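Local coordinates for hypothetical protein PH1789 (PDB 1WR2) that is of unknown function but carries an ATP-grasp domain, built here from two antiparallel sheets with helices packed around them, at residues A[17-26]-A[62-71]; A[27-35]-A[193-204]. One frame throughout, in Å; residues are numbered along the deposited sequence.

Contact 1: residues A[17-26]-A[62-71]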
loop_
_atom_site.group_PDB
_atom_site.type_symbol
_atom_site.label_atom_id
_atom_site.label_comp_id
_atom_site.label_asym_id
_atom_site.label_seq_id
_atom_site.Cartn_x
_atom_site.Cartn_y
_atom_site.Cartn_z
ATOM N N ARG A 17 -5.736 -12.136 -14.224
ATOM C CA ARG A 17 -5.918 -10.801 -13.662
ATOM C C ARG A 17 -4.622 -10.013 -13.758
ATOM O O ARG A 17 -3.541 -10.589 -13.702
ATOM C CB ARG A 17 -6.310 -10.882 -12.191
ATOM C CG ARG A 17 -7.774 -11.059 -11.916
ATOM C CD ARG A 17 -8.040 -10.695 -10.474
ATOM N NE ARG A 17 -7.398 -11.620 -9.546
ATOM C CZ ARG A 17 -6.826 -11.257 -8.402
ATOM N NH1 ARG A 17 -6.797 -9.981 -8.035
ATOM N NH2 ARG A 17 -6.308 -12.177 -7.606
ATOM N N THR A 18 -4.731 -8.696 -13.893
ATOM C CA THR A 18 -3.542 -7.861 -13.958
ATOM C C THR A 18 -3.441 -7.011 -12.691
ATOM O O THR A 18 -2.342 -6.702 -12.226
ATOM C CB THR A 18 -3.564 -6.936 -15.187
ATOM O OG1 THR A 18 -4.610 -5.968 -15.041
ATOM C CG2 THR A 18 -3.802 -7.747 -16.454
ATOM N N ALA A 19 -4.589 -6.647 -12.122
ATOM C CA ALA A 19 -4.597 -5.831 -10.913
ATOM C C ALA A 19 -4.609 -6.676 -9.640
ATOM O O ALA A 19 -5.468 -7.534 -9.455
ATOM C CB ALA A 19 -5.797 -4.892 -10.923
ATOM N N MET A 20 -3.648 -6.426 -8.762
ATOM C CA MET A 20 -3.567 -7.156 -7.505
ATOM C C MET A 20 -4.356 -6.421 -6.423
ATOM O O MET A 20 -4.330 -5.190 -6.357
ATOM C CB MET A 20 -2.109 -7.278 -7.054
ATOM C CG MET A 20 -1.192 -7.925 -8.065
ATOM S SD MET A 20 0.468 -8.194 -7.398
ATOM C CE MET A 20 0.200 -9.661 -6.411
ATOM N N VAL A 21 -5.053 -7.169 -5.570
ATOM C CA VAL A 21 -5.811 -6.552 -4.483
ATOM C C VAL A 21 -4.829 -6.227 -3.361
ATOM O O VAL A 21 -3.719 -6.740 -3.338
ATOM C CB VAL A 21 -6.947 -7.480 -3.967
ATOM C CG1 VAL A 21 -7.976 -7.697 -5.081
ATOM C CG2 VAL A 21 -6.379 -8.800 -3.509
ATOM N N GLU A 22 -5.236 -5.370 -2.437
ATOM C CA GLU A 22 -4.357 -4.937 -1.359
ATOM C C GLU A 22 -3.563 -6.027 -0.646
ATOM O O GLU A 22 -2.357 -5.882 -0.467
ATOM C CB GLU A 22 -5.148 -4.134 -0.322
ATOM C CG GLU A 22 -4.282 -3.471 0.739
ATOM C CD GLU A 22 -5.093 -2.616 1.702
ATOM O OE1 GLU A 22 -6.276 -2.329 1.406
ATOM O OE2 GLU A 22 -4.541 -2.226 2.748
ATOM N N TYR A 23 -4.210 -7.122 -0.254
ATOM C CA TYR A 23 -3.476 -8.152 0.466
ATOM C C TYR A 23 -2.455 -8.858 -0.403
ATOM O O TYR A 23 -1.408 -9.261 0.094
ATOM C CB TYR A 23 -4.432 -9.161 1.138
ATOM C CG TYR A 23 -5.008 -10.230 0.239
ATOM C CD1 TYR A 23 -4.250 -11.337 -0.145
ATOM C CD2 TYR A 23 -6.316 -10.137 -0.228
ATOM C CE1 TYR A 23 -4.789 -12.327 -0.980
ATOM C CE2 TYR A 23 -6.862 -11.113 -1.059
ATOM C CZ TYR A 23 -6.094 -12.202 -1.432
ATOM O OH TYR A 23 -6.632 -13.147 -2.265
ATOM N N GLU A 24 -2.733 -8.987 -1.702
ATOM C CA GLU A 24 -1.791 -9.656 -2.614
ATOM C C GLU A 24 -0.584 -8.762 -2.859
ATOM O O GLU A 24 0.548 -9.234 -2.916
ATOM C CB GLU A 24 -2.452 -9.965 -3.960
ATOM C CG GLU A 24 -3.659 -10.868 -3.858
ATOM C CD GLU A 24 -4.426 -10.958 -5.163
ATOM O OE1 GLU A 24 -4.552 -9.920 -5.846
ATOM O OE2 GLU A 24 -4.910 -12.059 -5.493
ATOM N N ALA A 25 -0.839 -7.468 -3.032
ATOM C CA ALA A 25 0.234 -6.499 -3.248
ATOM C C ALA A 25 1.159 -6.514 -2.032
ATOM O O ALA A 25 2.382 -6.616 -2.166
ATOM C CB ALA A 25 -0.355 -5.103 -3.442
ATOM N N LYS A 26 0.574 -6.426 -0.843
ATOM C CA LYS A 26 1.362 -6.414 0.385
ATOM C C LYS A 26 2.207 -7.663 0.602
ATOM O O LYS A 26 3.260 -7.599 1.237
ATOM C CB LYS A 26 0.458 -6.147 1.580
ATOM C CG LYS A 26 -0.003 -4.701 1.629
ATOM C CD LYS A 26 -1.003 -4.481 2.737
ATOM C CE LYS A 26 -1.362 -3.014 2.881
ATOM N NZ LYS A 26 -2.402 -2.852 3.945
ATOM N N LYS A 62 -11.568 -3.838 5.333
ATOM C CA LYS A 62 -11.399 -3.439 3.939
ATOM C C LYS A 62 -11.794 -4.593 3.036
ATOM O O LYS A 62 -11.123 -5.625 3.017
ATOM C CB LYS A 62 -9.942 -3.081 3.652
ATOM C CG LYS A 62 -9.348 -1.987 4.523
ATOM C CD LYS A 62 -7.924 -1.720 4.064
ATOM C CE LYS A 62 -7.241 -0.637 4.862
ATOM N NZ LYS A 62 -5.894 -0.319 4.292
ATOM N N LEU A 63 -12.869 -4.421 2.274
ATOM C CA LEU A 63 -13.321 -5.481 1.388
ATOM C C LEU A 63 -12.344 -5.689 0.245
ATOM O O LEU A 63 -11.918 -4.729 -0.414
ATOM C CB LEU A 63 -14.711 -5.165 0.830
ATOM C CG LEU A 63 -15.335 -6.265 -0.025
ATOM C CD1 LEU A 63 -16.840 -6.259 0.157
ATOM C CD2 LEU A 63 -14.947 -6.065 -1.480
ATOM N N MET A 64 -11.994 -6.948 0.011
ATOM C CA MET A 64 -11.063 -7.300 -1.056
ATOM C C MET A 64 -11.823 -7.833 -2.263
ATOM O O MET A 64 -12.570 -8.801 -2.157
ATOM C CB MET A 64 -10.074 -8.358 -0.560
ATOM C CG MET A 64 -9.140 -7.872 0.548
ATOM S SD MET A 64 -7.948 -6.630 -0.031
ATOM C CE MET A 64 -8.692 -5.103 0.519
ATOM N N SER A 65 -11.632 -7.186 -3.407
ATOM C CA SER A 65 -12.284 -7.583 -4.646
ATOM C C SER A 65 -11.512 -7.030 -5.834
ATOM O O SER A 65 -11.217 -5.835 -5.888
ATOM C CB SER A 65 -13.718 -7.049 -4.709
ATOM O OG SER A 65 -14.292 -7.336 -5.974
ATOM N N PRO A 66 -11.182 -7.891 -6.805
ATOM C CA PRO A 66 -10.442 -7.460 -7.994
ATOM C C PRO A 66 -11.233 -6.413 -8.775
ATOM O O PRO A 66 -10.664 -5.656 -9.556
ATOM C CB PRO A 66 -10.278 -8.752 -8.789
ATOM C CG PRO A 66 -10.357 -9.833 -7.736
ATOM C CD PRO A 66 -11.461 -9.336 -6.853
ATOM N N GLN A 67 -12.547 -6.376 -8.562
ATOM C CA GLN A 67 -13.408 -5.422 -9.265
ATOM C C GLN A 67 -13.547 -4.100 -8.526
ATOM O O GLN A 67 -14.051 -3.123 -9.081
ATOM C CB GLN A 67 -14.812 -5.998 -9.477
ATOM C CG GLN A 67 -14.892 -7.140 -10.461
ATOM C CD GLN A 67 -14.099 -8.348 -10.011
ATOM O OE1 GLN A 67 -14.260 -8.828 -8.889
ATOM N NE2 GLN A 67 -13.235 -8.850 -10.892
ATOM N N ILE A 68 -13.111 -4.073 -7.271
ATOM C CA ILE A 68 -13.207 -2.866 -6.467
ATOM C C ILE A 68 -11.828 -2.481 -5.951
ATOM O O ILE A 68 -11.512 -2.694 -4.782
ATOM C CB ILE A 68 -14.152 -3.080 -5.270
ATOM C CG1 ILE A 68 -15.467 -3.702 -5.750
ATOM C CG2 ILE A 68 -14.421 -1.756 -4.579
ATOM C CD1 ILE A 68 -16.427 -4.028 -4.638
ATOM N N LEU A 69 -11.010 -1.912 -6.829
ATOM C CA LEU A 69 -9.660 -1.504 -6.460
ATOM C C LEU A 69 -9.635 -0.171 -5.701
ATOM O O LEU A 69 -8.844 0.010 -4.778
ATOM C CB LEU A 69 -8.786 -1.417 -7.712
ATOM C CG LEU A 69 -8.681 -2.700 -8.547
ATOM C CD1 LEU A 69 -7.936 -2.393 -9.845
ATOM C CD2 LEU A 69 -7.971 -3.797 -7.757
ATOM N N HIS A 70 -10.498 0.761 -6.093
ATOM C CA HIS A 70 -10.575 2.060 -5.428
ATOM C C HIS A 70 -11.565 1.936 -4.268
ATOM O O HIS A 70 -12.721 2.352 -4.361
ATOM C CB HIS A 70 -11.043 3.131 -6.412
ATOM C CG HIS A 70 -10.927 4.529 -5.887
ATOM N ND1 HIS A 70 -11.368 5.628 -6.593
ATOM C CD2 HIS A 70 -10.404 5.008 -4.733
ATOM C CE1 HIS A 70 -11.119 6.724 -5.898
ATOM N NE2 HIS A 70 -10.535 6.376 -4.765
ATOM N N LYS A 71 -11.089 1.355 -3.172
ATOM C CA LYS A 71 -11.909 1.123 -1.989
ATOM C C LYS A 71 -12.647 2.337 -1.424
ATOM O O LYS A 71 -13.825 2.234 -1.087
ATOM C CB LYS A 71 -11.052 0.472 -0.897
ATOM C CG LYS A 71 -10.492 -0.897 -1.295
ATOM C CD LYS A 71 -9.722 -1.562 -0.152
ATOM C CE LYS A 71 -8.442 -0.807 0.188
ATOM N NZ LYS A 71 -7.411 -0.937 -0.882
#
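One face of the Arg17 guanidinium rests against the ring of Pro66, whose CG lies 3.6 Å from Arg17 NH1, while the guanidinium edge is taken by the carboxylate of Glu24. Tyr23 is approached otherwise: Met64 CG meets the ring edge at Tyr23 CD2 (3.7 Å), and Glu24 CG lies over one face, displaced toward the rim. Met64 SD keeps to the edge as well, 5.2 Å from the Tyr23 ring centroid and 78° off its normal, a Met-aromatic contact. Within the ATP-grasp domain, the contact joins two sheets: 17-26 leads from the short, weakly bonded edge strand 19-20 of the six-stranded sheet into helix 22-30. On the four-stranded side, 62-71 holds the last residues of strand 59-64 and the turn after it.

How one carboxylate can organise a loop is plain at Glu24. Arg17 grips it end-on through syn lone pairs, NH2 meeting OE2 in the guanidinium plane and NH1 meeting OE1 tilted from it. Val21 N, just ahead of the helix, reaches OE1 at 2.8 Å from the anti side and out of the carboxylate plane. Val21 CG1 fits against the Ser65-Pro66 peptide that opens the Ser65-Ile68 turn, 3.6 Å from Pro66 N. Beyond it, Ala19 CB and Leu69 CD1 press together.

A second charged cluster lies at Glu22, which puts CG anti to its own N (chi1 -172°) and extends between the lysines, crossing Lys62 and Lys71 at nearly right angles. Glu22 OE2 takes Lys62 NZ on its syn lone pair at 2.8 Å and Lys26 NZ on its anti lone pair, whereas Lys71 NZ makes a weak bond to OE1. Lys26 also salt-bridges Glu39, and Lys71 Asp229, so acids outside the two segments share in this buried network; they would be expected to temper the proximity of Lys26 NZ and Lys62 NZ, 4.3 Å apart.

Contact 2: residues A[27-35]-A[193-204]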
loop_
_atom_site.group_PDB
_atom_site.type_symbol
_atom_site.label_atom_id
_atom_site.label_comp_id
_atom_site.label_asym_id
_atom_site.label_seq_id
_atom_site.Cartn_x
_atom_site.Cartn_y
_atom_site.Cartn_z
ATOM N N GLN A 27 1.753 -8.796 0.081
ATOM C CA GLN A 27 2.524 -10.025 0.183
ATOM C C GLN A 27 3.804 -9.810 -0.625
ATOM O O GLN A 27 4.884 -10.228 -0.220
ATOM C CB GLN A 27 1.737 -11.202 -0.392
ATOM C CG GLN A 27 0.676 -11.765 0.547
ATOM C CD GLN A 27 -0.188 -12.817 -0.125
ATOM O OE1 GLN A 27 -1.136 -12.495 -0.845
ATOM N NE2 GLN A 27 0.149 -14.083 0.087
ATOM N N VAL A 28 3.678 -9.155 -1.777
ATOM C CA VAL A 28 4.849 -8.883 -2.604
ATOM C C VAL A 28 5.785 -7.949 -1.836
ATOM O O VAL A 28 7.000 -8.157 -1.794
ATOM C CB VAL A 28 4.451 -8.216 -3.933
ATOM C CG1 VAL A 28 5.699 -7.821 -4.713
ATOM C CG2 VAL A 28 3.595 -9.167 -4.754
ATOM N N LEU A 29 5.206 -6.929 -1.214
ATOM C CA LEU A 29 5.983 -5.965 -0.456
ATOM C C LEU A 29 6.719 -6.617 0.711
ATOM O O LEU A 29 7.916 -6.389 0.893
ATOM C CB LEU A 29 5.079 -4.833 0.041
ATOM C CG LEU A 29 4.320 -4.061 -1.056
ATOM C CD1 LEU A 29 3.564 -2.895 -0.430
ATOM C CD2 LEU A 29 5.287 -3.537 -2.098
ATOM N N LYS A 30 6.018 -7.433 1.493
ATOM C CA LYS A 30 6.644 -8.104 2.627
ATOM C C LYS A 30 7.794 -9.015 2.197
ATOM O O LYS A 30 8.802 -9.123 2.897
ATOM C CB LYS A 30 5.607 -8.924 3.409
ATOM C CG LYS A 30 4.637 -8.076 4.221
ATOM C CD LYS A 30 3.728 -8.922 5.109
ATOM C CE LYS A 30 2.791 -9.790 4.295
ATOM N NZ LYS A 30 1.854 -10.533 5.180
ATOM N N ALA A 31 7.641 -9.663 1.046
ATOM C CA ALA A 31 8.659 -10.567 0.529
ATOM C C ALA A 31 9.987 -9.844 0.333
ATOM O O ALA A 31 11.038 -10.480 0.211
ATOM C CB ALA A 31 8.194 -11.175 -0.791
ATOM N N TYR A 32 9.932 -8.511 0.300
ATOM C CA TYR A 32 11.130 -7.701 0.128
ATOM C C TYR A 32 11.468 -6.911 1.392
ATOM O O TYR A 32 12.241 -5.955 1.363
ATOM C CB TYR A 32 10.964 -6.775 -1.083
ATOM C CG TYR A 32 11.307 -7.459 -2.391
ATOM C CD1 TYR A 32 12.584 -7.354 -2.938
ATOM C CD2 TYR A 32 10.374 -8.257 -3.052
ATOM C CE1 TYR A 32 12.924 -8.032 -4.110
ATOM C CE2 TYR A 32 10.706 -8.939 -4.223
ATOM C CZ TYR A 32 11.986 -8.818 -4.743
ATOM O OH TYR A 32 12.322 -9.480 -5.900
ATOM N N GLY A 33 10.868 -7.318 2.503
ATOM C CA GLY A 33 11.151 -6.681 3.775
ATOM C C GLY A 33 10.610 -5.293 4.040
ATOM O O GLY A 33 11.019 -4.662 5.011
ATOM N N LEU A 34 9.708 -4.810 3.192
ATOM C CA LEU A 34 9.106 -3.490 3.376
ATOM C C LEU A 34 8.233 -3.502 4.629
ATOM O O LEU A 34 7.682 -4.535 4.991
ATOM C CB LEU A 34 8.274 -3.122 2.142
ATOM C CG LEU A 34 9.124 -2.644 0.963
ATOM C CD1 LEU A 34 8.359 -2.751 -0.344
ATOM C CD2 LEU A 34 9.545 -1.198 1.243
ATOM N N PRO A 35 8.088 -2.345 5.299
ATOM C CA PRO A 35 7.283 -2.246 6.520
ATOM C C PRO A 35 5.769 -2.331 6.372
ATOM O O PRO A 35 5.092 -1.314 6.275
ATOM C CB PRO A 35 7.717 -0.912 7.102
ATOM C CG PRO A 35 7.897 -0.086 5.863
ATOM C CD PRO A 35 8.673 -1.036 4.957
ATOM N N MET A 193 12.998 2.396 2.336
ATOM C CA MET A 193 11.838 1.980 1.549
ATOM C C MET A 193 12.075 2.168 0.062
ATOM O O MET A 193 11.757 1.296 -0.740
ATOM C CB MET A 193 10.593 2.755 1.948
ATOM C CG MET A 193 9.876 2.178 3.147
ATOM S SD MET A 193 8.272 2.965 3.364
ATOM C CE MET A 193 8.782 4.483 4.183
ATOM N N LEU A 194 12.640 3.310 -0.309
ATOM C CA LEU A 194 12.919 3.582 -1.712
ATOM C C LEU A 194 13.865 2.533 -2.306
ATOM O O LEU A 194 13.670 2.077 -3.436
ATOM C CB LEU A 194 13.517 4.989 -1.863
ATOM C CG LEU A 194 12.561 6.187 -1.758
ATOM C CD1 LEU A 194 13.379 7.481 -1.633
ATOM C CD2 LEU A 194 11.637 6.226 -2.994
ATOM N N LEU A 195 14.892 2.152 -1.551
ATOM C CA LEU A 195 15.852 1.161 -2.045
ATOM C C LEU A 195 15.213 -0.219 -2.158
ATOM O O LEU A 195 15.484 -0.958 -3.099
ATOM C CB LEU A 195 17.088 1.099 -1.134
ATOM C CG LEU A 195 17.990 2.342 -1.097
ATOM C CD1 LEU A 195 19.135 2.090 -0.129
ATOM C CD2 LEU A 195 18.537 2.658 -2.492
ATOM N N LYS A 196 14.364 -0.568 -1.198
ATOM C CA LYS A 196 13.692 -1.857 -1.241
ATOM C C LYS A 196 12.705 -1.898 -2.406
ATOM O O LYS A 196 12.597 -2.907 -3.100
ATOM C CB LYS A 196 12.996 -2.139 0.098
ATOM C CG LYS A 196 13.980 -2.605 1.184
ATOM C CD LYS A 196 13.323 -2.803 2.544
ATOM C CE LYS A 196 14.307 -3.468 3.512
ATOM N NZ LYS A 196 13.967 -3.206 4.935
ATOM N N VAL A 197 11.982 -0.810 -2.643
ATOM C CA VAL A 197 11.059 -0.810 -3.777
ATOM C C VAL A 197 11.843 -0.908 -5.075
ATOM O O VAL A 197 11.438 -1.602 -6.012
ATOM C CB VAL A 197 10.194 0.475 -3.816
ATOM C CG1 VAL A 197 9.424 0.551 -5.140
ATOM C CG2 VAL A 197 9.228 0.471 -2.643
ATOM N N SER A 198 12.968 -0.200 -5.130
ATOM C CA SER A 198 13.826 -0.202 -6.309
ATOM C C SER A 198 14.283 -1.628 -6.619
ATOM O O SER A 198 14.268 -2.059 -7.767
ATOM C CB SER A 198 15.045 0.701 -6.058
ATOM O OG SER A 198 15.934 0.716 -7.159
ATOM N N LYS A 199 14.683 -2.350 -5.576
ATOM C CA LYS A 199 15.149 -3.732 -5.694
ATOM C C LYS A 199 14.011 -4.623 -6.178
ATOM O O LYS A 199 14.160 -5.398 -7.129
ATOM C CB LYS A 199 15.662 -4.210 -4.327
ATOM C CG LYS A 199 15.943 -5.703 -4.221
ATOM C CD LYS A 199 16.944 -6.177 -5.269
ATOM C CE LYS A 199 17.214 -7.672 -5.128
ATOM N NZ LYS A 199 18.066 -8.186 -6.232
ATOM N N LEU A 200 12.869 -4.492 -5.517
ATOM C CA LEU A 200 11.675 -5.255 -5.852
ATOM C C LEU A 200 11.296 -5.058 -7.321
ATOM O O LEU A 200 11.058 -6.027 -8.047
ATOM C CB LEU A 200 10.523 -4.806 -4.932
ATOM C CG LEU A 200 9.139 -5.466 -4.966
ATOM C CD1 LEU A 200 8.379 -5.033 -3.733
ATOM C CD2 LEU A 200 8.369 -5.080 -6.217
ATOM N N VAL A 201 11.255 -3.803 -7.760
ATOM C CA VAL A 201 10.894 -3.490 -9.140
ATOM C C VAL A 201 11.940 -3.962 -10.151
ATOM O O VAL A 201 11.593 -4.472 -11.221
ATOM C CB VAL A 201 10.664 -1.974 -9.311
ATOM C CG1 VAL A 201 10.294 -1.650 -10.758
ATOM C CG2 VAL A 201 9.559 -1.522 -8.359
ATOM N N ASP A 202 13.213 -3.789 -9.815
ATOM C CA ASP A 202 14.281 -4.215 -10.713
ATOM C C ASP A 202 14.177 -5.738 -10.901
ATOM O O ASP A 202 14.216 -6.242 -12.020
ATOM C CB ASP A 202 15.636 -3.807 -10.119
ATOM C CG ASP A 202 16.788 -3.954 -11.107
ATOM O OD1 ASP A 202 16.603 -3.654 -12.300
ATOM O OD2 ASP A 202 17.888 -4.352 -10.677
ATOM N N ASP A 203 14.011 -6.462 -9.800
ATOM C CA ASP A 203 13.877 -7.917 -9.844
ATOM C C ASP A 203 12.685 -8.365 -10.669
ATOM O O ASP A 203 12.784 -9.284 -11.486
ATOM C CB ASP A 203 13.699 -8.473 -8.437
ATOM C CG ASP A 203 15.000 -8.669 -7.725
ATOM O OD1 ASP A 203 16.029 -8.152 -8.210
ATOM O OD2 ASP A 203 14.989 -9.336 -6.677
ATOM N N LEU A 204 11.555 -7.704 -10.443
ATOM C CA LEU A 204 10.314 -8.050 -11.112
ATOM C C LEU A 204 9.939 -7.152 -12.283
ATOM O O LEU A 204 8.761 -7.059 -12.629
ATOM C CB LEU A 204 9.183 -8.032 -10.085
ATOM C CG LEU A 204 9.465 -8.740 -8.754
ATOM C CD1 LEU A 204 8.375 -8.380 -7.755
ATOM C CD2 LEU A 204 9.541 -10.244 -8.961
#
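Tyr32 lays one face of its ring over Leu200, whose CA stands 3.7 Å from the ring centroid and 18° off the normal, a CH-pi contact made with the helix backbone itself. With CG anti to the backbone N (chi1 -177°), Leu200 lays its branch along the ring, CG 3.6 Å from Tyr32 CD2, and Lys199 CG comes up at the rim near CE1. The aromatic plate is held at its far end too: Tyr32 OH donates to Asp203 OD2 (2.8 Å), meeting the oxygen on its anti side, with ring and carboxylate planes 65° apart. Lys199 NZ binds the other oxygen, Asp203 OD1, on its syn lone pair, an i to i+4 salt bridge along the helix that would be expected to steady the acceptor.

Past the ring the chain turns through Gly33, at positive phi, and Leu34 slides along Lys196 in the opposite sense. Leu34 CD2 touches Lys196 CB (3.8 Å), while Leu34 CD1 faces Val197. Lys196 stretches out past the carbonyl of Tyr32 to give Gly33 O a weak bond from NZ, which also salt-bridges Asp192. Pro35 closes this end on Met193.

Leu200 CD1 is shared by Leu29 CD2 (3.8 Å), Leu34 CD1 and Val28 CG1, and Val28 and Leu204 meet tip to tip. Helix 22-30 and the turn after it are thus packed beside helix 187-203 on the six-stranded sheet: Leu29 reaches strands 208-218 and 225-234, Val28 and Leu34 rest on 225-234, and Met193 and Val197 lie against strand 120-129.

Overall arrangement
Helix 22-30 is common to contacts 1 and 2. It contributes its first turn to 17-26 and its later residues to 27-35, so contact 1 ties it to the end of strand 59-64 in the four-stranded sheet and contact 2 to helix 187-203 beside the six-stranded one. The centres lie about 18 Å apart, yet the contacts touch where Met20 CE packs 3.8 Å from Val28 CG2. In sequence the segments of the two contacts alternate: 17-26, 27-35, 62-71, 193-204. Their chemistry differs: charged groups carry much of contact 1, whereas contact 2 is mainly apolar, built on Tyr32, Leu34 and Leu200.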